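Local structure of glucosamine-6-phosphate deaminase (Thermotoga maritima, 1J5X) at residues A91-P96 with K124-R129; A104-R109 with T114-A119; L68-Y73 with L169-L174. The protein is an alpha/beta protein of the SIS family, with a SIS domain built on a parallel five-stranded sheet. One frame throughout, in Å; residues are numbered along the deposited sequence.

Contact 1 of 3, residues A91-P96 with K124-R129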
loop_
_atom_site.group_PDB
_atom_site.type_symbol
_atom_site.label_atom_id
_atom_site.label_comp_id
_atom_site.label_asym_id
_atom_site.label_seq_id
_atom_site.Cartn_x
_atom_site.Cartn_y
_atom_site.Cartn_z
ATOM N N ALA A 91 2.947 -20.992 -1.723
ATOM C CA ALA A 91 2.145 -22.115 -1.189
ATOM C C ALA A 91 2.144 -23.310 -2.111
ATOM O O ALA A 91 2.203 -24.465 -1.634
ATOM C CB ALA A 91 0.674 -21.648 -0.956
ATOM N N PHE A 92 2.049 -23.076 -3.426
ATOM C CA PHE A 92 2.019 -24.190 -4.358
ATOM C C PHE A 92 3.387 -24.493 -5.021
ATOM O O PHE A 92 3.469 -25.277 -5.948
ATOM C CB PHE A 92 0.877 -23.946 -5.350
ATOM C CG PHE A 92 -0.479 -24.166 -4.734
ATOM C CD1 PHE A 92 -0.980 -25.464 -4.576
ATOM C CD2 PHE A 92 -1.201 -23.113 -4.194
ATOM C CE1 PHE A 92 -2.191 -25.691 -3.872
ATOM C CE2 PHE A 92 -2.404 -23.331 -3.485
ATOM C CZ PHE A 92 -2.888 -24.629 -3.327
ATOM N N GLN A 93 4.420 -23.873 -4.480
ATOM C CA GLN A 93 5.812 -24.052 -4.883
ATOM C C GLN A 93 5.993 -23.875 -6.395
ATOM O O GLN A 93 6.624 -24.732 -7.098
ATOM C CB GLN A 93 6.316 -25.448 -4.407
ATOM C CG GLN A 93 6.325 -25.505 -2.863
ATOM C CD GLN A 93 6.952 -26.793 -2.327
ATOM O OE1 GLN A 93 8.182 -26.930 -2.285
ATOM N NE2 GLN A 93 6.109 -27.730 -1.921
ATOM N N LYS A 94 5.433 -22.771 -6.874
ATOM C CA LYS A 94 5.555 -22.440 -8.281
ATOM C C LYS A 94 6.607 -21.368 -8.528
ATOM O O LYS A 94 6.864 -20.985 -9.693
ATOM C CB LYS A 94 4.196 -22.011 -8.847
ATOM C CG LYS A 94 3.169 -23.172 -8.776
ATOM C CD LYS A 94 3.806 -24.461 -9.314
ATOM C CE LYS A 94 2.820 -25.590 -9.312
ATOM N NZ LYS A 94 3.496 -26.784 -9.935
ATOM N N ILE A 95 7.191 -20.877 -7.451
ATOM C CA ILE A 95 8.243 -19.867 -7.544
ATOM C C ILE A 95 9.587 -20.477 -7.987
ATOM O O ILE A 95 9.854 -21.645 -7.794
ATOM C CB ILE A 95 8.535 -19.201 -6.168
ATOM C CG1 ILE A 95 8.962 -20.243 -5.139
ATOM C CG2 ILE A 95 7.316 -18.503 -5.642
ATOM C CD1 ILE A 95 9.476 -19.603 -3.889
ATOM N N PRO A 96 10.414 -19.677 -8.666
ATOM C CA PRO A 96 11.718 -20.203 -9.073
ATOM C C PRO A 96 12.393 -20.532 -7.696
ATOM O O PRO A 96 12.169 -19.805 -6.719
ATOM C CB PRO A 96 12.340 -19.006 -9.775
ATOM C CG PRO A 96 11.141 -18.406 -10.544
ATOM C CD PRO A 96 10.037 -18.451 -9.410
ATOM N N LYS A 124 9.102 -22.622 5.983
ATOM C CA LYS A 124 9.738 -23.170 7.179
ATOM C C LYS A 124 10.406 -24.491 6.860
ATOM O O LYS A 124 11.470 -24.781 7.373
ATOM C CB LYS A 124 8.709 -23.352 8.309
ATOM C CG LYS A 124 8.410 -22.046 9.091
ATOM C CD LYS A 124 7.171 -22.153 9.988
ATOM C CE LYS A 124 7.437 -22.909 11.262
ATOM N NZ LYS A 124 6.133 -23.182 12.005
ATOM N N LYS A 125 9.784 -25.288 6.006
ATOM C CA LYS A 125 10.360 -26.561 5.615
ATOM C C LYS A 125 11.546 -26.376 4.684
ATOM O O LYS A 125 12.310 -27.320 4.477
ATOM C CB LYS A 125 9.318 -27.455 4.958
ATOM C CG LYS A 125 8.250 -27.946 5.930
ATOM C CD LYS A 125 7.175 -28.710 5.192
ATOM C CE LYS A 125 6.040 -29.211 6.113
ATOM N NZ LYS A 125 5.021 -29.894 5.238
ATOM N N ARG A 126 11.713 -25.176 4.137
ATOM C CA ARG A 126 12.851 -24.860 3.274
ATOM C C ARG A 126 13.918 -24.022 3.998
ATOM O O ARG A 126 14.630 -23.255 3.384
ATOM C CB ARG A 126 12.408 -24.097 2.015
ATOM C CG ARG A 126 11.627 -24.933 1.013
ATOM C CD ARG A 126 11.666 -24.238 -0.358
ATOM N NE ARG A 126 10.649 -24.730 -1.294
ATOM C CZ ARG A 126 10.554 -24.377 -2.582
ATOM N NH1 ARG A 126 11.420 -23.520 -3.123
ATOM N NH2 ARG A 126 9.590 -24.884 -3.341
ATOM N N ASN A 127 14.010 -24.142 5.307
ATOM C CA ASN A 127 15.036 -23.401 6.039
ATOM C C ASN A 127 14.931 -21.887 5.988
ATOM O O ASN A 127 15.942 -21.177 6.032
ATOM C CB ASN A 127 16.453 -23.837 5.571
ATOM C CG ASN A 127 17.594 -23.264 6.466
ATOM O OD1 ASN A 127 18.708 -22.832 5.836
ATOM N ND2 ASN A 127 17.474 -23.238 7.705
ATOM N N HIS A 128 13.726 -21.365 5.861
ATOM C CA HIS A 128 13.569 -19.914 5.930
ATOM C C HIS A 128 12.869 -19.620 7.267
ATOM O O HIS A 128 11.911 -20.308 7.609
ATOM C CB HIS A 128 12.695 -19.413 4.774
ATOM C CG HIS A 128 13.433 -19.295 3.484
ATOM N ND1 HIS A 128 13.977 -20.238 2.677
ATOM C CD2 HIS A 128 13.755 -18.083 2.929
ATOM C CE1 HIS A 128 14.619 -19.574 1.657
ATOM N NE2 HIS A 128 14.471 -18.275 1.831
ATOM N N ARG A 129 13.363 -18.665 8.038
ATOM C CA ARG A 129 12.691 -18.292 9.280
ATOM C C ARG A 129 11.587 -17.282 8.900
ATOM O O ARG A 129 11.804 -16.348 8.084
ATOM C CB ARG A 129 13.678 -17.684 10.262
ATOM C CG ARG A 129 12.987 -17.318 11.577
ATOM C CD ARG A 129 13.932 -16.896 12.663
ATOM N NE ARG A 129 14.895 -17.940 12.992
ATOM C CZ ARG A 129 15.595 -17.944 14.132
ATOM N NH1 ARG A 129 15.418 -16.958 15.032
ATOM N NH2 ARG A 129 16.471 -18.922 14.385
#
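The R126 guanidinium meets the amide of Q93 at its edge, where OE1 and the CD behind it lie near the guanidinium plane, while CD1 of I95 comes up obliquely, 4.4 Å from R126 NH1. One hydrogen bond carries the contact: R126 NH2 donates to Q93 OE1 at 2.7 Å, nearly straight at 164°, and lands on a lone pair in the carbonyl plane. The amide and guanidinium planes are turned 59° apart. The arginine gets there by reaching: its chain is extended from CG to NE and bridges backbones whose nearest CA atoms, those of Q93 and R126, stand 10.8 Å apart. Q93 is the C-prime residue of the Schellman motif that closes helix 87-91, and a second such motif, with N127 as C-prime, closes helix 114-125 beside R126. Behind the arginine, H128 ND1 donates a hydrogen bond to R126 O at 3.2 Å from above the carbonyl plane. Chemically, this is a charged donor held by a neutral amide, linking two helix-ending turns; the positive guanidinium would probably polarise the amide C=O toward OE1, while the neutral amide leaves the charge uncompensated by this bond.

Contact 2 of 3, residues A104-R109 with T114-A119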
loop_
_atom_site.group_PDB
_atom_site.type_symbol
_atom_site.label_atom_id
_atom_site.label_comp_id
_atom_site.label_asym_id
_atom_site.label_seq_id
_atom_site.Cartn_x
_atom_site.Cartn_y
_atom_site.Cartn_z
ATOM N N ALA A 104 11.739 -14.502 5.858
ATOM C CA ALA A 104 10.533 -14.201 5.088
ATOM C C ALA A 104 9.506 -13.497 5.954
ATOM O O ALA A 104 9.194 -13.958 7.045
ATOM C CB ALA A 104 9.930 -15.489 4.530
ATOM N N PHE A 105 9.008 -12.367 5.473
ATOM C CA PHE A 105 7.956 -11.661 6.199
ATOM C C PHE A 105 6.677 -12.165 5.514
ATOM O O PHE A 105 6.505 -12.053 4.292
ATOM C CB PHE A 105 8.009 -10.138 6.032
ATOM C CG PHE A 105 9.130 -9.456 6.800
ATOM C CD1 PHE A 105 10.475 -9.572 6.383
ATOM C CD2 PHE A 105 8.826 -8.648 7.884
ATOM C CE1 PHE A 105 11.493 -8.852 7.075
ATOM C CE2 PHE A 105 9.824 -7.942 8.557
ATOM C CZ PHE A 105 11.147 -8.050 8.144
ATOM N N LEU A 106 5.774 -12.731 6.313
ATOM C CA LEU A 106 4.468 -13.258 5.811
ATOM C C LEU A 106 3.347 -12.294 6.311
ATOM O O LEU A 106 3.296 -11.982 7.500
ATOM C CB LEU A 106 4.242 -14.671 6.402
ATOM C CG LEU A 106 4.970 -15.906 5.855
ATOM C CD1 LEU A 106 4.307 -16.384 4.615
ATOM C CD2 LEU A 106 6.448 -15.599 5.618
ATOM N N PHE A 107 2.502 -11.799 5.412
ATOM C CA PHE A 107 1.467 -10.838 5.767
ATOM C C PHE A 107 0.057 -11.403 5.623
ATOM O O PHE A 107 -0.302 -11.916 4.574
ATOM C CB PHE A 107 1.509 -9.618 4.845
ATOM C CG PHE A 107 2.812 -8.856 4.871
ATOM C CD1 PHE A 107 3.928 -9.347 4.206
ATOM C CD2 PHE A 107 2.910 -7.647 5.581
ATOM C CE1 PHE A 107 5.149 -8.642 4.255
ATOM C CE2 PHE A 107 4.133 -6.904 5.644
ATOM C CZ PHE A 107 5.262 -7.413 4.975
ATOM N N SER A 108 -0.728 -11.280 6.676
ATOM C CA SER A 108 -2.159 -11.697 6.586
ATOM C C SER A 108 -2.784 -10.919 7.753
ATOM O O SER A 108 -2.514 -11.229 8.905
ATOM C CB SER A 108 -2.340 -13.212 6.838
ATOM O OG SER A 108 -3.778 -13.449 6.961
ATOM N N ARG A 109 -3.581 -9.933 7.414
ATOM C CA ARG A 109 -4.226 -9.078 8.420
ATOM C C ARG A 109 -4.995 -9.939 9.430
ATOM O O ARG A 109 -4.774 -9.817 10.632
ATOM C CB ARG A 109 -5.175 -8.130 7.722
ATOM C CG ARG A 109 -5.967 -7.219 8.694
ATOM C CD ARG A 109 -6.785 -6.198 7.927
ATOM N NE ARG A 109 -7.658 -6.784 6.903
ATOM C CZ ARG A 109 -8.785 -6.222 6.473
ATOM N NH1 ARG A 109 -9.189 -5.072 6.988
ATOM N NH2 ARG A 109 -9.478 -6.769 5.480
ATOM N N THR A 114 -5.499 -18.788 4.077
ATOM C CA THR A 114 -4.975 -20.116 3.774
ATOM C C THR A 114 -3.661 -20.141 3.001
ATOM O O THR A 114 -2.739 -20.860 3.376
ATOM C CB THR A 114 -5.981 -20.951 3.010
ATOM O OG1 THR A 114 -7.272 -20.929 3.677
ATOM C CG2 THR A 114 -5.478 -22.375 2.973
ATOM N N GLU A 115 -3.599 -19.344 1.943
ATOM C CA GLU A 115 -2.385 -19.298 1.122
ATOM C C GLU A 115 -1.156 -18.848 1.921
ATOM O O GLU A 115 -0.059 -19.324 1.687
ATOM C CB GLU A 115 -2.654 -18.366 -0.052
ATOM C CG GLU A 115 -3.589 -18.979 -1.065
ATOM C CD GLU A 115 -4.173 -17.906 -1.951
ATOM O OE1 GLU A 115 -3.378 -17.355 -2.768
ATOM O OE2 GLU A 115 -5.375 -17.559 -1.828
ATOM N N VAL A 116 -1.355 -17.950 2.894
ATOM C CA VAL A 116 -0.224 -17.422 3.669
ATOM C C VAL A 116 0.235 -18.477 4.638
ATOM O O VAL A 116 1.424 -18.609 4.898
ATOM C CB VAL A 116 -0.635 -16.095 4.399
ATOM C CG1 VAL A 116 0.541 -15.547 5.269
ATOM C CG2 VAL A 116 -1.003 -15.082 3.360
ATOM N N LEU A 117 -0.732 -19.239 5.211
ATOM C CA LEU A 117 -0.361 -20.305 6.119
ATOM C C LEU A 117 0.334 -21.448 5.352
ATOM O O LEU A 117 1.283 -22.095 5.843
ATOM C CB LEU A 117 -1.626 -20.827 6.859
ATOM C CG LEU A 117 -2.071 -19.744 7.861
ATOM C CD1 LEU A 117 -3.487 -20.193 8.410
ATOM C CD2 LEU A 117 -1.036 -19.627 8.977
ATOM N N LEU A 118 -0.128 -21.710 4.138
ATOM C CA LEU A 118 0.547 -22.762 3.372
ATOM C C LEU A 118 1.955 -22.292 3.042
ATOM O O LEU A 118 2.917 -23.076 3.112
ATOM C CB LEU A 118 -0.181 -23.052 2.073
ATOM C CG LEU A 118 -1.539 -23.760 2.301
ATOM C CD1 LEU A 118 -2.366 -23.754 1.017
ATOM C CD2 LEU A 118 -1.271 -25.187 2.769
ATOM N N ALA A 119 2.063 -21.025 2.652
ATOM C CA ALA A 119 3.394 -20.471 2.335
ATOM C C ALA A 119 4.325 -20.553 3.537
ATOM O O ALA A 119 5.502 -20.881 3.422
ATOM C CB ALA A 119 3.236 -18.971 1.830
#
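Apolar contacts dominate where L106 of the strand meets V116 and A119 on the helix. CD1 of L106 sits 3.9 Å from V116 CG1 and reaches A119 CB at the same distance, touching residues three apart on the helix. The L106 and V116 side chains run past each other in opposite directions. Further along the strand segment, S108 adds its CB, 4.0 Å from V116 CG1, while its hydroxyl is engaged by T113 OG1 just ahead of the helix.

Backbone carbonyls supply the other kind of contact, without any hydrogen bond between the segments. F107 O touches V116 CG2 at 3.5 Å, and V116 O lies 3.7 Å from L106 CD1. With V116 CG1 anti to its own N (chi1 178°) and CG2 anti to its carbonyl carbon, both methyls lie against F107 O, CG2 the nearer. The F107 ring itself points to the other side of the sheet, against helix 62-78.

Strand and helix axes run nearly antiparallel, 159° between their directions and 8.7 Å apart at closest approach. This is the first half of the beta-alpha-beta unit formed by strand 102-107, helix 114-125 and strand 128-134, as expected in the alpha/beta fold of a SIS domain.

Contact 3 of 3, residues L68-Y73 with L169-L174; sequences LTISYY and LSLMFL
I70 and Y73 pack against L171 and M172 where two helices of the SIS domain, 62-78 and 162-179, run side by side. Their short segments are almost parallel, 13° between directions, with axes 10.0 Å apart at closest approach. All four residues are buried, and no hydrogen bond crosses between the segments.

The tight part belongs to M172, a selenomethionine, and the Y73 ring. The two side chains cross at about a right angle, and the bend at the end of the M172 chain (chi3 78°) folds CE over one face of the ring, making a CH-pi contact. SE stands farther back, 4.7 Å from the Y73 ring centroid, completing a Met-aromatic contact. On the CD2/CE2 side of the ring the M172 backbone closes in too: O of M172 is 3.6 Å from Y73 CE2. At the phenol end, Y73 OH is hydrogen-bonded to OD2 of D176, one turn further along helix 162-179. F186 of helix 184-205 also touches both Y73 and M172.

I70 covers as much surface as Y73, but its approaches are longer. The torsion that sets CG1 anti to the backbone N (chi1 -173°) lays it against L171, which it crosses at about a right angle, with 3.7 Å from I70 CG1 to L171 CB. I70 CD1 meets L171 CB, M172 N and M172 CG, each at 3.7 Å.

Looser still are the outer flanks: L68 and Y72, partly exposed, turn to helix 222-238 instead, and L174, also partly exposed, stays clear of helix segment 68-73. The closest approach of all lies back at the ring, where M172 CE sits 3.4 Å from Y73 CE1, offset toward the rim.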
loop_
_atom_site.group_PDB
_atom_site.type_symbol
_atom_site.label_atom_id
_atom_site.label_comp_id
_atom_site.label_asym_id
_atom_site.label_seq_id
_atom_site.Cartn_x
_atom_site.Cartn_y
_atom_site.Cartn_z
ATOM N N LEU A 68 5.122 -5.792 -1.593
ATOM C CA LEU A 68 5.856 -5.218 -2.713
ATOM C C LEU A 68 6.442 -3.855 -2.320
ATOM O O LEU A 68 7.649 -3.607 -2.512
ATOM C CB LEU A 68 4.939 -5.034 -3.913
ATOM C CG LEU A 68 5.586 -4.389 -5.123
ATOM C CD1 LEU A 68 6.723 -5.286 -5.681
ATOM C CD2 LEU A 68 4.505 -4.225 -6.212
ATOM N N THR A 69 5.602 -2.992 -1.752
ATOM C CA THR A 69 6.055 -1.657 -1.359
ATOM C C THR A 69 7.216 -1.708 -0.371
ATOM O O THR A 69 8.236 -1.031 -0.575
ATOM C CB THR A 69 4.905 -0.855 -0.749
ATOM O OG1 THR A 69 3.797 -0.874 -1.681
ATOM C CG2 THR A 69 5.363 0.658 -0.551
ATOM N N ILE A 70 7.115 -2.543 0.679
ATOM C CA ILE A 70 8.209 -2.564 1.626
ATOM C C ILE A 70 9.453 -3.249 1.054
ATOM O O ILE A 70 10.582 -2.861 1.384
ATOM C CB ILE A 70 7.724 -3.162 2.998
ATOM C CG1 ILE A 70 8.818 -3.030 4.085
ATOM C CG2 ILE A 70 7.298 -4.620 2.809
ATOM C CD1 ILE A 70 9.226 -1.513 4.367
ATOM N N SER A 71 9.285 -4.222 0.145
ATOM C CA SER A 71 10.444 -4.920 -0.449
ATOM C C SER A 71 11.351 -3.865 -1.159
ATOM O O SER A 71 12.607 -3.903 -1.049
ATOM C CB SER A 71 10.013 -6.014 -1.455
ATOM O OG SER A 71 9.439 -5.521 -2.658
ATOM N N TYR A 72 10.736 -2.930 -1.864
ATOM C CA TYR A 72 11.573 -1.899 -2.543
ATOM C C TYR A 72 12.345 -1.114 -1.475
ATOM O O TYR A 72 13.553 -0.855 -1.599
ATOM C CB TYR A 72 10.759 -0.840 -3.296
ATOM C CG TYR A 72 10.179 -1.227 -4.635
ATOM C CD1 TYR A 72 10.964 -1.245 -5.772
ATOM C CD2 TYR A 72 8.841 -1.534 -4.758
ATOM C CE1 TYR A 72 10.427 -1.571 -7.017
ATOM C CE2 TYR A 72 8.293 -1.847 -5.958
ATOM C CZ TYR A 72 9.084 -1.867 -7.098
ATOM O OH TYR A 72 8.525 -2.166 -8.319
ATOM N N TYR A 73 11.638 -0.670 -0.434
ATOM C CA TYR A 73 12.287 0.135 0.600
ATOM C C TYR A 73 13.402 -0.593 1.344
ATOM O O TYR A 73 14.464 -0.007 1.660
ATOM C CB TYR A 73 11.241 0.655 1.579
ATOM C CG TYR A 73 11.713 1.844 2.400
ATOM C CD1 TYR A 73 11.914 3.090 1.808
ATOM C CD2 TYR A 73 11.995 1.709 3.749
ATOM C CE1 TYR A 73 12.395 4.179 2.545
ATOM C CE2 TYR A 73 12.462 2.788 4.501
ATOM C CZ TYR A 73 12.674 4.025 3.901
ATOM O OH TYR A 73 13.215 5.078 4.610
ATOM N N LEU A 169 4.363 2.000 7.547
ATOM C CA LEU A 169 5.119 2.951 8.361
ATOM C C LEU A 169 6.010 2.205 9.323
ATOM O O LEU A 169 7.217 2.510 9.487
ATOM C CB LEU A 169 4.164 3.813 9.143
ATOM C CG LEU A 169 4.759 4.561 10.337
ATOM C CD1 LEU A 169 5.797 5.579 9.791
ATOM C CD2 LEU A 169 3.652 5.337 11.032
ATOM N N SER A 170 5.447 1.213 10.010
ATOM C CA SER A 170 6.258 0.483 10.976
ATOM C C SER A 170 7.475 -0.238 10.392
ATOM O O SER A 170 8.574 -0.208 10.989
ATOM C CB SER A 170 5.396 -0.589 11.735
ATOM O OG SER A 170 4.234 0.016 12.284
ATOM N N LEU A 171 7.303 -0.899 9.251
ATOM C CA LEU A 171 8.389 -1.656 8.671
ATOM C C LEU A 171 9.387 -0.688 8.018
ATOM O O LEU A 171 10.536 -1.011 8.041
ATOM C CB LEU A 171 7.881 -2.691 7.640
ATOM C CG LEU A 171 6.896 -3.721 8.225
ATOM C CD1 LEU A 171 6.459 -4.721 7.131
ATOM C CD2 LEU A 171 7.536 -4.398 9.383
HETATM N N MSE A 172 8.941 0.439 7.453
HETATM C CA MSE A 172 9.939 1.384 6.863
HETATM C C MSE A 172 10.804 1.890 8.022
HETATM O O MSE A 172 12.044 1.937 7.959
HETATM C CB MSE A 172 9.221 2.533 6.207
HETATM C CG MSE A 172 8.516 2.085 4.958
HETATM SE SE MSE A 172 7.587 3.574 4.095
HETATM C CE MSE A 172 9.118 4.448 3.229
ATOM N N PHE A 173 10.141 2.299 9.100
ATOM C CA PHE A 173 10.866 2.803 10.286
ATOM C C PHE A 173 11.833 1.763 10.826
ATOM O O PHE A 173 13.011 2.056 11.136
ATOM C CB PHE A 173 9.812 3.282 11.327
ATOM C CG PHE A 173 10.394 3.870 12.599
ATOM C CD1 PHE A 173 10.856 3.047 13.608
ATOM C CD2 PHE A 173 10.437 5.232 12.777
ATOM C CE1 PHE A 173 11.357 3.565 14.806
ATOM C CE2 PHE A 173 10.948 5.778 14.006
ATOM C CZ PHE A 173 11.395 4.937 14.990
ATOM N N LEU A 174 11.374 0.533 10.944
ATOM C CA LEU A 174 12.231 -0.567 11.401
ATOM C C LEU A 174 13.477 -0.777 10.485
ATOM O O LEU A 174 14.624 -1.037 10.947
ATOM C CB LEU A 174 11.399 -1.857 11.431
ATOM C CG LEU A 174 12.072 -3.162 11.877
ATOM C CD1 LEU A 174 11.084 -4.245 12.208
ATOM C CD2 LEU A 174 12.853 -3.668 10.764
#

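All three contacts lie within the SIS domain and nest along the chain: contact 2 falls inside the loop closed by contact 1, and both fall inside the longer loop closed by contact 3. Contacts 1 and 2, with centres 11 Å apart, share helix 114-125 and reach neighbouring strands, 102-107 and 128-134, of the five-stranded parallel sheet. A91 of contact 1 packs on L118 of contact 2. Contact 3 is more distant, its centre 17 Å from that of contact 2 and 22 Å from that of contact 1, yet F107 bridges to it, with CE2 3.5 Å from L171 CD1. Strand 102-107 thus connects the helix layers packed on the sheet.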